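Long-range contacts in acyl-CoA thioesterase (Alicyclobacillus acidocaldarius subsp. acidocaldarius, PDB 3RQB), which probably hydrolyses acyl-CoA thioesters, although its function is not established, and carries two hot dog domains in one chain: residues B[24-29]-B[77-82]; B[46-51]-B[96-101]; B[65-70]-B[106-111]. All blocks are in the same frame, centred on the assembly; numbering follows the deposited sequence.

From the N terminus the chain lays down segment 24-29, then helix residues 46-51, then strand residues 65-70. It then comes back to each in the same order. Segment 77-82 closes the first loop in interaction 1, segment 96-101 the second in interaction 2, and segment 106-111 the third in interaction 3. The three loops therefore all cross and none nests. Strands 77-87, 91-100 and 103-113 lie side by side, so backbone pairing links interaction 1 to interaction 2 and interaction 2 to interaction 3. Interactions 1 and 3 pair strands 25-28 and 61-69 into the N-terminal hot dog sheet, and interaction 2 packs helix 41-53 on it.

Interaction 1. Residues B[24-29]-B[77-82]; sequences QFHGQV and PFVIEA
Strand 25-28 runs antiparallel to the first part of strand 77-87, with their directions 151° apart. This pairing adds it near the edge of the N-terminal hot dog sheet. Four backbone hydrogen bonds join them. Phe25 N gives a nearly straight bond to Ile80 O (2.8 Å). Ile80 N returns one to Phe25 O, in the carbonyl plane and on a lone pair. Further along, Gly27 N reaches Phe78 O at 3.3 Å, and Phe78 N reaches Gly27 O at 2.9 Å. Both these donors sit above their acceptor carbonyl planes. Asp21 binds Gln24 N through OD1 and His26 NE2 through OD2, and Gln100 NE2 takes the carbonyl of Pro77.

Phe78 CG sits between the backbone N and the carbonyl carbon, the crowded position (chi1 58°), which brings the ring over Gly27. Gly27 CA lies 3.7 Å from the centroid of the Phe78 ring, a CH-pi contact over the face. A CB on Gly27 would collide with Phe78 CZ. Val29 CG2 meets Phe78 CD2 at 3.8 Å, the two side chains crossing at about a right angle. An alanine here in place of Phe78 would remove this cover and would probably loosen the packing of Gly27 and Val29.

Strand 19-20 borders strand 25-28 on its other side, and strand 91-100 borders strand 77-87. Phe25, Phe78 and Ile80 pack on helix 41-53 through Thr47 and Ala51.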
loop_
_atom_site.group_PDB
_atom_site.type_symbol
_atom_site.label_atom_id
_atom_site.label_comp_id
_atom_site.label_asym_id
_atom_site.label_seq_id
_atom_site.Cartn_x
_atom_site.Cartn_y
_atom_site.Cartn_z
ATOM N N GLN B 24 11.442 -6.466 23.617
ATOM C CA GLN B 24 11.402 -6.896 22.230
ATOM C C GLN B 24 10.881 -8.334 22.049
ATOM O O GLN B 24 10.821 -9.124 22.998
ATOM C CB GLN B 24 12.787 -6.706 21.620
ATOM C CG GLN B 24 13.331 -5.305 21.869
ATOM C CD GLN B 24 14.772 -5.150 21.448
ATOM O OE1 GLN B 24 15.193 -4.070 21.025
ATOM N NE2 GLN B 24 15.543 -6.229 21.562
ATOM N N PHE B 25 10.474 -8.648 20.824
ATOM C CA PHE B 25 10.007 -9.980 20.454
ATOM C C PHE B 25 11.107 -10.812 19.829
ATOM O O PHE B 25 11.939 -10.304 19.070
ATOM C CB PHE B 25 8.853 -9.887 19.462
ATOM C CG PHE B 25 7.555 -9.506 20.092
ATOM C CD1 PHE B 25 7.110 -8.191 20.056
ATOM C CD2 PHE B 25 6.782 -10.458 20.736
ATOM C CE1 PHE B 25 5.908 -7.828 20.640
ATOM C CE2 PHE B 25 5.578 -10.103 21.324
ATOM C CZ PHE B 25 5.140 -8.780 21.276
ATOM N N HIS B 26 11.098 -12.105 20.131
ATOM C CA HIS B 26 12.117 -12.992 19.607
ATOM C C HIS B 26 11.505 -14.041 18.722
ATOM O O HIS B 26 10.450 -14.585 19.029
ATOM C CB HIS B 26 12.879 -13.629 20.752
ATOM C CG HIS B 26 13.422 -12.629 21.715
ATOM N ND1 HIS B 26 14.762 -12.312 21.783
ATOM C CD2 HIS B 26 12.800 -11.839 22.619
ATOM C CE1 HIS B 26 14.943 -11.385 22.705
ATOM N NE2 HIS B 26 13.768 -11.081 23.229
ATOM N N GLY B 27 12.170 -14.303 17.609
ATOM C CA GLY B 27 11.726 -15.321 16.687
ATOM C C GLY B 27 12.899 -15.905 15.932
ATOM O O GLY B 27 14.040 -15.443 16.039
ATOM N N GLN B 28 12.615 -16.951 15.175
ATOM C CA GLN B 28 13.615 -17.541 14.320
ATOM C C GLN B 28 13.042 -17.514 12.939
ATOM O O GLN B 28 11.840 -17.740 12.769
ATOM C CB GLN B 28 13.878 -18.982 14.723
ATOM C CG GLN B 28 15.018 -19.139 15.689
ATOM C CD GLN B 28 15.164 -20.564 16.182
ATOM O OE1 GLN B 28 14.218 -21.141 16.713
ATOM N NE2 GLN B 28 16.354 -21.140 16.008
ATOM N N VAL B 29 13.885 -17.202 11.959
ATOM C CA VAL B 29 13.491 -17.397 10.578
ATOM C C VAL B 29 13.563 -18.898 10.338
ATOM O O VAL B 29 14.606 -19.525 10.549
ATOM C CB VAL B 29 14.423 -16.666 9.594
ATOM C CG1 VAL B 29 14.115 -17.079 8.158
ATOM C CG2 VAL B 29 14.297 -15.170 9.758
ATOM N N PRO B 77 17.864 -16.578 14.348
ATOM C CA PRO B 77 17.040 -15.763 15.234
ATOM C C PRO B 77 17.089 -14.303 14.776
ATOM O O PRO B 77 18.062 -13.850 14.148
ATOM C CB PRO B 77 17.737 -15.899 16.585
ATOM C CG PRO B 77 18.519 -17.166 16.492
ATOM C CD PRO B 77 18.938 -17.287 15.060
ATOM N N PHE B 78 16.008 -13.595 15.081
ATOM C CA PHE B 78 15.856 -12.175 14.821
ATOM C C PHE B 78 15.148 -11.577 16.012
ATOM O O PHE B 78 14.686 -12.297 16.904
ATOM C CB PHE B 78 15.002 -11.924 13.596
ATOM C CG PHE B 78 13.646 -12.515 13.703
ATOM C CD1 PHE B 78 12.628 -11.825 14.315
ATOM C CD2 PHE B 78 13.392 -13.784 13.211
ATOM C CE1 PHE B 78 11.376 -12.382 14.414
ATOM C CE2 PHE B 78 12.139 -14.351 13.316
ATOM C CZ PHE B 78 11.133 -13.650 13.910
ATOM N N VAL B 79 15.092 -10.253 16.029
ATOM C CA VAL B 79 14.426 -9.525 17.089
ATOM C C VAL B 79 13.483 -8.486 16.491
ATOM O O VAL B 79 13.822 -7.827 15.510
ATOM C CB VAL B 79 15.466 -8.846 17.981
ATOM C CG1 VAL B 79 15.190 -7.357 18.108
ATOM C CG2 VAL B 79 15.493 -9.513 19.331
ATOM N N ILE B 80 12.295 -8.343 17.072
ATOM C CA ILE B 80 11.355 -7.341 16.592
ATOM C C ILE B 80 10.989 -6.372 17.681
ATOM O O ILE B 80 10.618 -6.769 18.774
ATOM C CB ILE B 80 10.056 -7.963 16.096
ATOM C CG1 ILE B 80 10.356 -9.061 15.074
ATOM C CG2 ILE B 80 9.154 -6.880 15.487
ATOM C CD1 ILE B 80 9.124 -9.788 14.555
ATOM N N GLU B 81 11.057 -5.089 17.374
ATOM C CA GLU B 81 10.657 -4.079 18.332
ATOM C C GLU B 81 9.379 -3.413 17.851
ATOM O O GLU B 81 9.401 -2.628 16.903
ATOM C CB GLU B 81 11.765 -3.050 18.422
ATOM C CG GLU B 81 11.569 -1.994 19.460
ATOM C CD GLU B 81 12.777 -1.099 19.554
ATOM O OE1 GLU B 81 13.799 -1.542 20.131
ATOM O OE2 GLU B 81 12.708 0.034 19.027
ATOM N N ALA B 82 8.265 -3.696 18.521
ATOM C CA ALA B 82 6.967 -3.181 18.070
ATOM C C ALA B 82 6.376 -2.086 18.985
ATOM O O ALA B 82 5.957 -2.377 20.105
ATOM C CB ALA B 82 5.977 -4.333 17.894
#

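Interaction 2. Residues B[46-51]-B[96-101]; sequences ATMLKA and LTMMQD
Helix residues 46-51 lie across strand 96-100 with their axes 9.3 Å apart and their directions 121° apart. The contact is apolar, and the two segments share no hydrogen bond. Three side chains carry it: Met48 from the helix, Leu96 and Met98 from the strand. Both methionines are present as selenomethionine.

Met48 starts with CG beside its backbone N and then bends at chi2 (-54°) and again at chi3. The bends bring its end to the strand. Its SE touches Met98 CE at 3.6 Å. Its CE goes further, to the strand backbone, where it lies 3.9 Å from Leu96 O and 4.2 Å from Leu96 CB.

Met98 comes from the strand side. Its chain is extended through chi1 and chi2 and turns only at chi3 (-57°). Its CE thus meets both Met48 SE and Thr47 CG2, the latter at 4.0 Å. The side chains of Thr47 and Met98 cross at about a right angle. Thr47 turns CG2 to the strand, while its OG1 is hydrogen-bonded to Ile43 O, one helical turn back.

Leu96 points toward the helix and packs by one branch. Its CD2 lies 3.8 Å from Ala51 CB, next to the backbone of Met48.

This is the core of a hot dog domain, the helix against the sheet that curves around it. Strands 77-87 and 103-113 flank strand 91-100, touching the helix through Ile80 on Thr47 and through Thr106 and Ala108 on Met48. Ala46 and Leu49 pack instead on helix 182-188.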
loop_
_atom_site.group_PDB
_atom_site.type_symbol
_atom_site.label_atom_id
_atom_site.label_comp_id
_atom_site.label_asym_id
_atom_site.label_seq_id
_atom_site.Cartn_x
_atom_site.Cartn_y
_atom_site.Cartn_z
ATOM N N ALA B 46 3.443 -11.853 8.050
ATOM C CA ALA B 46 2.586 -12.449 9.073
ATOM C C ALA B 46 3.288 -12.315 10.417
ATOM O O ALA B 46 2.729 -11.802 11.386
ATOM C CB ALA B 46 2.317 -13.904 8.757
ATOM N N THR B 47 4.539 -12.751 10.458
ATOM C CA THR B 47 5.382 -12.514 11.622
ATOM C C THR B 47 5.390 -11.051 12.103
ATOM O O THR B 47 5.222 -10.798 13.285
ATOM C CB THR B 47 6.817 -12.965 11.353
ATOM O OG1 THR B 47 6.837 -14.390 11.220
ATOM C CG2 THR B 47 7.710 -12.554 12.499
HETATM N N MSE B 48 5.584 -10.094 11.200
HETATM C CA MSE B 48 5.563 -8.679 11.576
HETATM C C MSE B 48 4.256 -8.294 12.260
HETATM O O MSE B 48 4.244 -7.420 13.127
HETATM C CB MSE B 48 5.787 -7.771 10.359
HETATM C CG MSE B 48 7.217 -7.765 9.840
HETATM SE SE MSE B 48 8.516 -7.325 11.232
HETATM C CE MSE B 48 9.014 -5.542 10.620
ATOM N N LEU B 49 3.160 -8.939 11.861
ATOM C CA LEU B 49 1.822 -8.613 12.372
ATOM C C LEU B 49 1.510 -9.192 13.765
ATOM O O LEU B 49 0.907 -8.515 14.621
ATOM C CB LEU B 49 0.762 -9.067 11.367
ATOM C CG LEU B 49 -0.701 -8.791 11.717
ATOM C CD1 LEU B 49 -0.975 -7.294 11.798
ATOM C CD2 LEU B 49 -1.614 -9.449 10.691
ATOM N N LYS B 50 1.916 -10.442 13.983
ATOM C CA LYS B 50 1.713 -11.090 15.268
ATOM C C LYS B 50 2.309 -10.235 16.360
ATOM O O LYS B 50 1.709 -10.075 17.415
ATOM C CB LYS B 50 2.358 -12.472 15.300
ATOM C CG LYS B 50 1.750 -13.447 14.318
ATOM C CD LYS B 50 0.233 -13.476 14.436
ATOM C CE LYS B 50 -0.226 -14.149 15.722
ATOM N NZ LYS B 50 -1.719 -14.169 15.816
ATOM N N ALA B 51 3.479 -9.665 16.083
ATOM C CA ALA B 51 4.193 -8.860 17.069
ATOM C C ALA B 51 3.265 -7.832 17.691
ATOM O O ALA B 51 3.138 -7.775 18.910
ATOM C CB ALA B 51 5.377 -8.164 16.427
ATOM N N LEU B 96 7.013 -1.064 13.564
ATOM C CA LEU B 96 7.797 -2.251 13.880
ATOM C C LEU B 96 9.090 -2.371 13.102
ATOM O O LEU B 96 9.225 -1.889 11.968
ATOM C CB LEU B 96 6.976 -3.523 13.693
ATOM C CG LEU B 96 5.547 -3.480 14.218
ATOM C CD1 LEU B 96 4.617 -2.958 13.133
ATOM C CD2 LEU B 96 5.119 -4.855 14.663
ATOM N N THR B 97 10.043 -3.029 13.750
ATOM C CA THR B 97 11.385 -3.187 13.234
ATOM C C THR B 97 11.924 -4.565 13.590
ATOM O O THR B 97 11.847 -4.988 14.746
ATOM C CB THR B 97 12.295 -2.111 13.837
ATOM O OG1 THR B 97 11.663 -0.826 13.705
ATOM C CG2 THR B 97 13.645 -2.100 13.142
HETATM N N MSE B 98 12.483 -5.256 12.601
HETATM C CA MSE B 98 13.077 -6.572 12.818
HETATM C C MSE B 98 14.584 -6.528 12.595
HETATM O O MSE B 98 15.043 -6.144 11.523
HETATM C CB MSE B 98 12.444 -7.619 11.897
HETATM C CG MSE B 98 13.134 -8.980 11.962
HETATM SE SE MSE B 98 12.546 -10.217 10.574
HETATM C CE MSE B 98 10.606 -10.246 10.968
HETATM N N MSE B 99 15.346 -6.930 13.607
HETATM C CA MSE B 99 16.804 -6.923 13.526
HETATM C C MSE B 99 17.419 -8.300 13.703
HETATM O O MSE B 99 16.944 -9.100 14.500
HETATM C CB MSE B 99 17.385 -5.977 14.577
HETATM C CG MSE B 99 17.223 -4.515 14.223
HETATM SE SE MSE B 99 17.117 -3.370 15.788
HETATM C CE MSE B 99 15.463 -4.078 16.586
ATOM N N GLN B 100 18.475 -8.561 12.941
ATOM C CA GLN B 100 19.345 -9.719 13.145
ATOM C C GLN B 100 20.780 -9.233 13.178
ATOM O O GLN B 100 21.193 -8.465 12.303
ATOM C CB GLN B 100 19.214 -10.700 11.993
ATOM C CG GLN B 100 18.132 -11.707 12.161
ATOM C CD GLN B 100 17.894 -12.463 10.884
ATOM O OE1 GLN B 100 18.126 -11.937 9.792
ATOM N NE2 GLN B 100 17.443 -13.710 11.006
ATOM N N ASP B 101 21.550 -9.678 14.166
ATOM C CA ASP B 101 22.949 -9.274 14.256
ATOM C C ASP B 101 23.080 -7.748 14.276
ATOM O O ASP B 101 23.962 -7.188 13.621
ATOM C CB ASP B 101 23.755 -9.826 13.072
ATOM C CG ASP B 101 23.556 -11.317 12.868
ATOM O OD1 ASP B 101 24.120 -12.101 13.663
ATOM O OD2 ASP B 101 22.851 -11.702 11.902
#

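Interaction 3. Residues B[65-70]-B[106-111]; sequences LTVNFA and TTATAV
This is an antiparallel strand pairing in the N-terminal hot dog domain, deep in the protein and at the interface with the second subunit. Strand 61-69 pairs with strand 103-113, with directions 167° apart. On its other side it pairs with strand 206-215, so it also connects the N-terminal sheet to the C-terminal half.

Two hydrogen-bonded pairs hold the segments together, Thr66 with Thr109 and Asn68 with Thr107. Thr66 N bonds to Thr109 O at 3.0 Å, nearly along the C=O axis. Thr109 N bonds back to Thr66 O at 2.9 Å. Asn68 N reaches Thr107 O in the same axial way, and Thr107 N bonds to Asn68 O at 3.0 Å.

One face carries Leu65, Val67, Phe69, Thr106, Ala108 and Ala110. Helix 41-53 packs on it: Leu49 meets Leu65, Ala45 meets Val67, and Met48 meets Thr106 and Ala108. Leu65 has CG anti to its backbone N (chi1 179°), and its CD1 lies 3.9 Å from Ala108 CB. Val67 spreads its two methyls across the partner strand. Its CG1 meets Thr106 CG2 at 3.5 Å, and its CG2 meets Ala108 CB at 4.0 Å.

The other face carries Thr66, Asn68, Thr107 and Thr109. Thr66 OG1 is hydrogen-bonded to Thr212 OG1 of the same chain, and Asn68 OD1 is hydrogen-bonded to Thr109 OG1 of the second subunit.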
loop_
_atom_site.group_PDB
_atom_site.type_symbol
_atom_site.label_atom_id
_atom_site.label_comp_id
_atom_site.label_asym_id
_atom_site.label_seq_id
_atom_site.Cartn_x
_atom_site.Cartn_y
_atom_site.Cartn_z
ATOM N N LEU B 65 -1.631 -3.262 6.937
ATOM C CA LEU B 65 -0.229 -3.592 7.146
ATOM C C LEU B 65 0.617 -3.214 5.932
ATOM O O LEU B 65 0.251 -3.502 4.791
ATOM C CB LEU B 65 -0.055 -5.081 7.424
ATOM C CG LEU B 65 1.415 -5.471 7.634
ATOM C CD1 LEU B 65 2.102 -4.557 8.660
ATOM C CD2 LEU B 65 1.568 -6.932 8.044
ATOM N N THR B 66 1.744 -2.559 6.195
ATOM C CA THR B 66 2.740 -2.271 5.176
ATOM C C THR B 66 4.065 -2.781 5.698
ATOM O O THR B 66 4.511 -2.369 6.769
ATOM C CB THR B 66 2.862 -0.760 4.892
ATOM O OG1 THR B 66 1.685 -0.293 4.214
ATOM C CG2 THR B 66 4.096 -0.479 4.041
ATOM N N VAL B 67 4.671 -3.703 4.957
ATOM C CA VAL B 67 5.962 -4.264 5.326
ATOM C C VAL B 67 6.967 -3.881 4.275
ATOM O O VAL B 67 6.738 -4.094 3.090
ATOM C CB VAL B 67 5.945 -5.807 5.356
ATOM C CG1 VAL B 67 7.339 -6.345 5.662
ATOM C CG2 VAL B 67 4.931 -6.334 6.354
ATOM N N ASN B 68 8.087 -3.327 4.713
ATOM C CA ASN B 68 9.182 -3.003 3.812
ATOM C C ASN B 68 10.371 -3.913 4.096
ATOM O O ASN B 68 10.831 -3.994 5.242
ATOM C CB ASN B 68 9.566 -1.538 3.984
ATOM C CG ASN B 68 8.353 -0.643 4.104
ATOM O OD1 ASN B 68 8.123 -0.015 5.143
ATOM N ND2 ASN B 68 7.547 -0.605 3.051
ATOM N N PHE B 69 10.864 -4.605 3.067
ATOM C CA PHE B 69 11.994 -5.507 3.262
ATOM C C PHE B 69 13.304 -4.779 2.956
ATOM O O PHE B 69 13.658 -4.536 1.788
ATOM C CB PHE B 69 11.860 -6.744 2.372
ATOM C CG PHE B 69 10.518 -7.430 2.474
ATOM C CD1 PHE B 69 10.361 -8.570 3.247
ATOM C CD2 PHE B 69 9.412 -6.937 1.791
ATOM C CE1 PHE B 69 9.123 -9.209 3.345
ATOM C CE2 PHE B 69 8.163 -7.571 1.880
ATOM C CZ PHE B 69 8.021 -8.706 2.657
ATOM N N ALA B 70 14.047 -4.504 4.028
ATOM C CA ALA B 70 15.218 -3.642 3.975
ATOM C C ALA B 70 16.386 -4.420 3.431
ATOM O O ALA B 70 17.293 -3.862 2.819
ATOM C CB ALA B 70 15.535 -3.118 5.345
ATOM N N THR B 106 13.902 -5.909 8.430
ATOM C CA THR B 106 12.559 -5.605 7.948
ATOM C C THR B 106 11.843 -4.557 8.820
ATOM O O THR B 106 12.035 -4.534 10.030
ATOM C CB THR B 106 11.741 -6.909 7.895
ATOM O OG1 THR B 106 12.395 -7.827 7.003
ATOM C CG2 THR B 106 10.318 -6.658 7.428
ATOM N N THR B 107 11.047 -3.678 8.200
ATOM C CA THR B 107 10.185 -2.741 8.936
ATOM C C THR B 107 8.738 -2.794 8.463
ATOM O O THR B 107 8.449 -3.173 7.325
ATOM C CB THR B 107 10.657 -1.261 8.868
ATOM O OG1 THR B 107 10.266 -0.662 7.618
ATOM C CG2 THR B 107 12.162 -1.166 9.068
ATOM N N ALA B 108 7.830 -2.404 9.349
ATOM C CA ALA B 108 6.414 -2.478 9.051
ATOM C C ALA B 108 5.651 -1.434 9.843
ATOM O O ALA B 108 6.090 -1.007 10.911
ATOM C CB ALA B 108 5.880 -3.874 9.358
ATOM N N THR B 109 4.512 -1.018 9.310
ATOM C CA THR B 109 3.592 -0.180 10.060
ATOM C C THR B 109 2.229 -0.862 10.022
ATOM O O THR B 109 1.877 -1.526 9.042
ATOM C CB THR B 109 3.510 1.274 9.505
ATOM O OG1 THR B 109 2.995 1.262 8.165
ATOM C CG2 THR B 109 4.884 1.945 9.515
ATOM N N ALA B 110 1.468 -0.717 11.097
ATOM C CA ALA B 110 0.165 -1.356 11.162
ATOM C C ALA B 110 -0.878 -0.467 11.819
ATOM O O ALA B 110 -0.572 0.367 12.688
ATOM C CB ALA B 110 0.255 -2.699 11.888
ATOM N N VAL B 111 -2.119 -0.664 11.400
ATOM C CA VAL B 111 -3.221 0.053 11.985
ATOM C C VAL B 111 -4.203 -0.943 12.563
ATOM O O VAL B 111 -4.693 -1.813 11.858
ATOM C CB VAL B 111 -3.926 0.905 10.938
ATOM C CG1 VAL B 111 -4.944 1.810 11.606
ATOM C CG2 VAL B 111 -2.896 1.725 10.159
#